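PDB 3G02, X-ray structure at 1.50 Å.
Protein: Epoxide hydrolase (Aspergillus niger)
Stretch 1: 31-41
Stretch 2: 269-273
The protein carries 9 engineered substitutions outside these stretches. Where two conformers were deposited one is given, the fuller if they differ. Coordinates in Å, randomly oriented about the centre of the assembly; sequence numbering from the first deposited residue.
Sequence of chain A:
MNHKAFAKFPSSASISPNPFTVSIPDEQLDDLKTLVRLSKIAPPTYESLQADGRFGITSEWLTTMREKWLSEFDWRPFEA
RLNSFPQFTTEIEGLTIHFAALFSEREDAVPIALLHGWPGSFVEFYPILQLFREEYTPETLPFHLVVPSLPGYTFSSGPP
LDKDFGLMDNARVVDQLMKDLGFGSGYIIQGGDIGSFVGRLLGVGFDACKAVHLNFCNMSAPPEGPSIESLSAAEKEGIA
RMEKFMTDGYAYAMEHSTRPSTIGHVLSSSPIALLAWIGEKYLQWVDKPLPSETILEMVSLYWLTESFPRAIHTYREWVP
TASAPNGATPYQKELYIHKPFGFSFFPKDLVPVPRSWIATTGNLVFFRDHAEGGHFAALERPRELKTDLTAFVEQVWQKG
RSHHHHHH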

# COMPACT_ATOMS: atom_id res chain seq x y z
N ASP A 31 -1.07 -25.98 7.25
CA ASP A 31 -0.61 -25.16 6.12
C ASP A 31 -0.26 -23.76 6.60
O ASP A 31 0.79 -23.22 6.23
CB ASP A 31 -1.68 -25.10 5.02
CG ASP A 31 -1.09 -24.75 3.66
OD1 ASP A 31 -0.02 -25.29 3.31
OD2 ASP A 31 -1.71 -23.95 2.92
N LEU A 32 -1.11 -23.18 7.44
CA LEU A 32 -0.85 -21.87 8.02
C LEU A 32 0.47 -21.84 8.80
O LEU A 32 1.29 -20.95 8.60
CB LEU A 32 -2.02 -21.40 8.90
CG LEU A 32 -1.84 -20.14 9.76
CD1 LEU A 32 -1.42 -18.93 8.92
CD2 LEU A 32 -3.12 -19.83 10.53
N LYS A 33 0.69 -22.82 9.68
CA LYS A 33 1.92 -22.84 10.47
C LYS A 33 3.17 -23.06 9.61
O LYS A 33 4.21 -22.46 9.89
CB LYS A 33 1.83 -23.85 11.62
CG LYS A 33 0.71 -23.54 12.63
CD LYS A 33 0.90 -22.19 13.33
CE LYS A 33 -0.43 -21.65 13.88
NZ LYS A 33 -0.96 -22.46 15.01
N THR A 34 3.06 -23.89 8.57
CA THR A 34 4.15 -24.06 7.61
C THR A 34 4.50 -22.74 6.93
O THR A 34 5.67 -22.38 6.83
CB THR A 34 3.79 -25.13 6.55
OG1 THR A 34 3.73 -26.41 7.19
CG2 THR A 34 4.83 -25.18 5.43
N LEU A 35 3.48 -22.00 6.50
CA LEU A 35 3.72 -20.74 5.80
C LEU A 35 4.19 -19.63 6.74
O LEU A 35 4.96 -18.77 6.33
CB LEU A 35 2.50 -20.32 4.97
CG LEU A 35 2.02 -21.31 3.89
CD1 LEU A 35 0.89 -20.71 3.09
CD2 LEU A 35 3.16 -21.76 2.97
N VAL A 36 3.75 -19.66 8.00
CA VAL A 36 4.30 -18.74 9.01
C VAL A 36 5.80 -19.02 9.19
O VAL A 36 6.61 -18.09 9.20
CB VAL A 36 3.56 -18.83 10.36
CG1 VAL A 36 4.29 -18.03 11.44
CG2 VAL A 36 2.12 -18.34 10.23
N ARG A 37 6.15 -20.30 9.32
CA ARG A 37 7.55 -20.70 9.48
C ARG A 37 8.40 -20.32 8.26
O ARG A 37 9.51 -19.82 8.42
CB ARG A 37 7.65 -22.20 9.76
CG ARG A 37 9.03 -22.64 10.24
CD ARG A 37 9.13 -24.15 10.40
NE ARG A 37 9.22 -24.82 9.10
CZ ARG A 37 8.23 -25.53 8.55
NH1 ARG A 37 7.07 -25.67 9.17
NH2 ARG A 37 8.42 -26.10 7.37
N LEU A 38 7.87 -20.56 7.06
CA LEU A 38 8.61 -20.30 5.82
C LEU A 38 8.79 -18.82 5.50
O LEU A 38 9.75 -18.44 4.83
CB LEU A 38 7.93 -20.98 4.63
CG LEU A 38 8.05 -22.50 4.50
CD1 LEU A 38 7.12 -22.97 3.41
CD2 LEU A 38 9.49 -22.93 4.23
N SER A 39 7.87 -17.99 6.00
CA SER A 39 7.88 -16.55 5.76
C SER A 39 9.13 -15.87 6.29
O SER A 39 9.61 -16.18 7.38
CB SER A 39 6.65 -15.90 6.40
OG SER A 39 5.45 -16.34 5.80
N LYS A 40 9.66 -14.94 5.51
CA LYS A 40 10.81 -14.15 5.92
C LYS A 40 10.35 -12.84 6.55
O LYS A 40 9.18 -12.45 6.43
CB LYS A 40 11.72 -13.85 4.72
CG LYS A 40 12.15 -15.07 3.90
CD LYS A 40 13.10 -15.98 4.66
CE LYS A 40 13.75 -16.99 3.74
NZ LYS A 40 14.38 -18.11 4.50
N ILE A 41 11.26 -12.16 7.24
CA ILE A 41 11.02 -10.78 7.66
C ILE A 41 12.10 -9.92 7.03
O ILE A 41 13.18 -10.42 6.67
CB ILE A 41 10.97 -10.58 9.19
CG1 ILE A 41 12.29 -11.01 9.83
CG2 ILE A 41 9.77 -11.33 9.80
CD1 ILE A 41 12.68 -10.20 11.04
N SER A 269 -0.23 -13.89 -0.25
CA SER A 269 0.96 -14.69 -0.52
C SER A 269 1.57 -15.33 0.72
O SER A 269 2.10 -16.44 0.66
CB SER A 269 2.01 -13.87 -1.27
OG SER A 269 2.58 -12.88 -0.43
N SER A 270 1.49 -14.61 1.84
CA SER A 270 2.12 -15.03 3.09
C SER A 270 1.31 -14.53 4.27
O SER A 270 0.85 -13.38 4.28
CB SER A 270 3.54 -14.46 3.18
OG SER A 270 4.03 -14.51 4.51
N PRO A 271 1.13 -15.38 5.30
CA PRO A 271 0.40 -14.94 6.49
C PRO A 271 1.12 -13.82 7.25
O PRO A 271 0.47 -13.04 7.95
CB PRO A 271 0.32 -16.22 7.34
CG PRO A 271 1.47 -17.06 6.87
CD PRO A 271 1.58 -16.78 5.41
N ILE A 272 2.44 -13.74 7.09
CA ILE A 272 3.22 -12.67 7.71
C ILE A 272 2.99 -11.32 7.01
O ILE A 272 2.94 -10.28 7.67
CB ILE A 272 4.72 -13.05 7.82
CG1 ILE A 272 4.90 -14.10 8.93
CG2 ILE A 272 5.62 -11.83 8.02
CD1 ILE A 272 4.59 -13.63 10.33
N ALA A 273 2.81 -11.35 5.69
CA ALA A 273 2.40 -10.15 4.95
C ALA A 273 1.07 -9.64 5.49
O ALA A 273 0.92 -8.45 5.79
CB ALA A 273 2.31 -10.42 3.45

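Where the end of one helix meets the start of another, polar side chains can serve the helix termini and the tertiary contact at once, as this hydrolase illustrates. The polar part is a relay of hydrogen bonds. Ser39, the first residue to leave helical geometry after helix 31-38, has chi1 in the m rotamer, which turns its hydroxyl back along the helix: Ser39 OG donates to Leu35 O at 2.5 Å, while Ser39 N also reaches Leu35 O at 3.0 Å. With its hydrogen directed at the carbonyl, Ser39 OG accepts from Ser270 OG at 2.7 Å. Ser270, in the t rotamer, is itself the N-cap of the second helix, where Ser270 OG accepts from Ile272 N at 3.1 Å. Serine suits both places because a short hydroxyl can donate and accept together, so the two buried side chains satisfy each other as well as backbone groups at the helix ends.

Apolar packing lies beside this relay and centres on Pro271, which contributes the largest covered area, 80 Å² of the 315 Å² buried in all. Its CA-to-CB bond points toward the first stretch, and its ring meets three side chains: Leu32 CD1 lies 3.6 Å from Pro271 CB, Leu35 CB 3.7 Å from Pro271 CD, and Val36 CG2 3.7 Å from Pro271 CG. Leu32 leaves its backbone sideways, but its end comes nearer, whereas the CA-to-CB bond of Leu35 points toward the partner. Proline fits the first turn of a helix, where its lack of an amide hydrogen costs no helical bond, and its compact ring can approach the backbone closely: Pro271 CG lies 3.6 Å from Val36 N.

Ile272 extends the packing past the helix end, with Ile272 CG1 3.6 Å from Ser39 CB. Its other branch, through Ile272 CG2, lies 3.9 Å from Lys40 O, a carbonyl buried here without a polar partner.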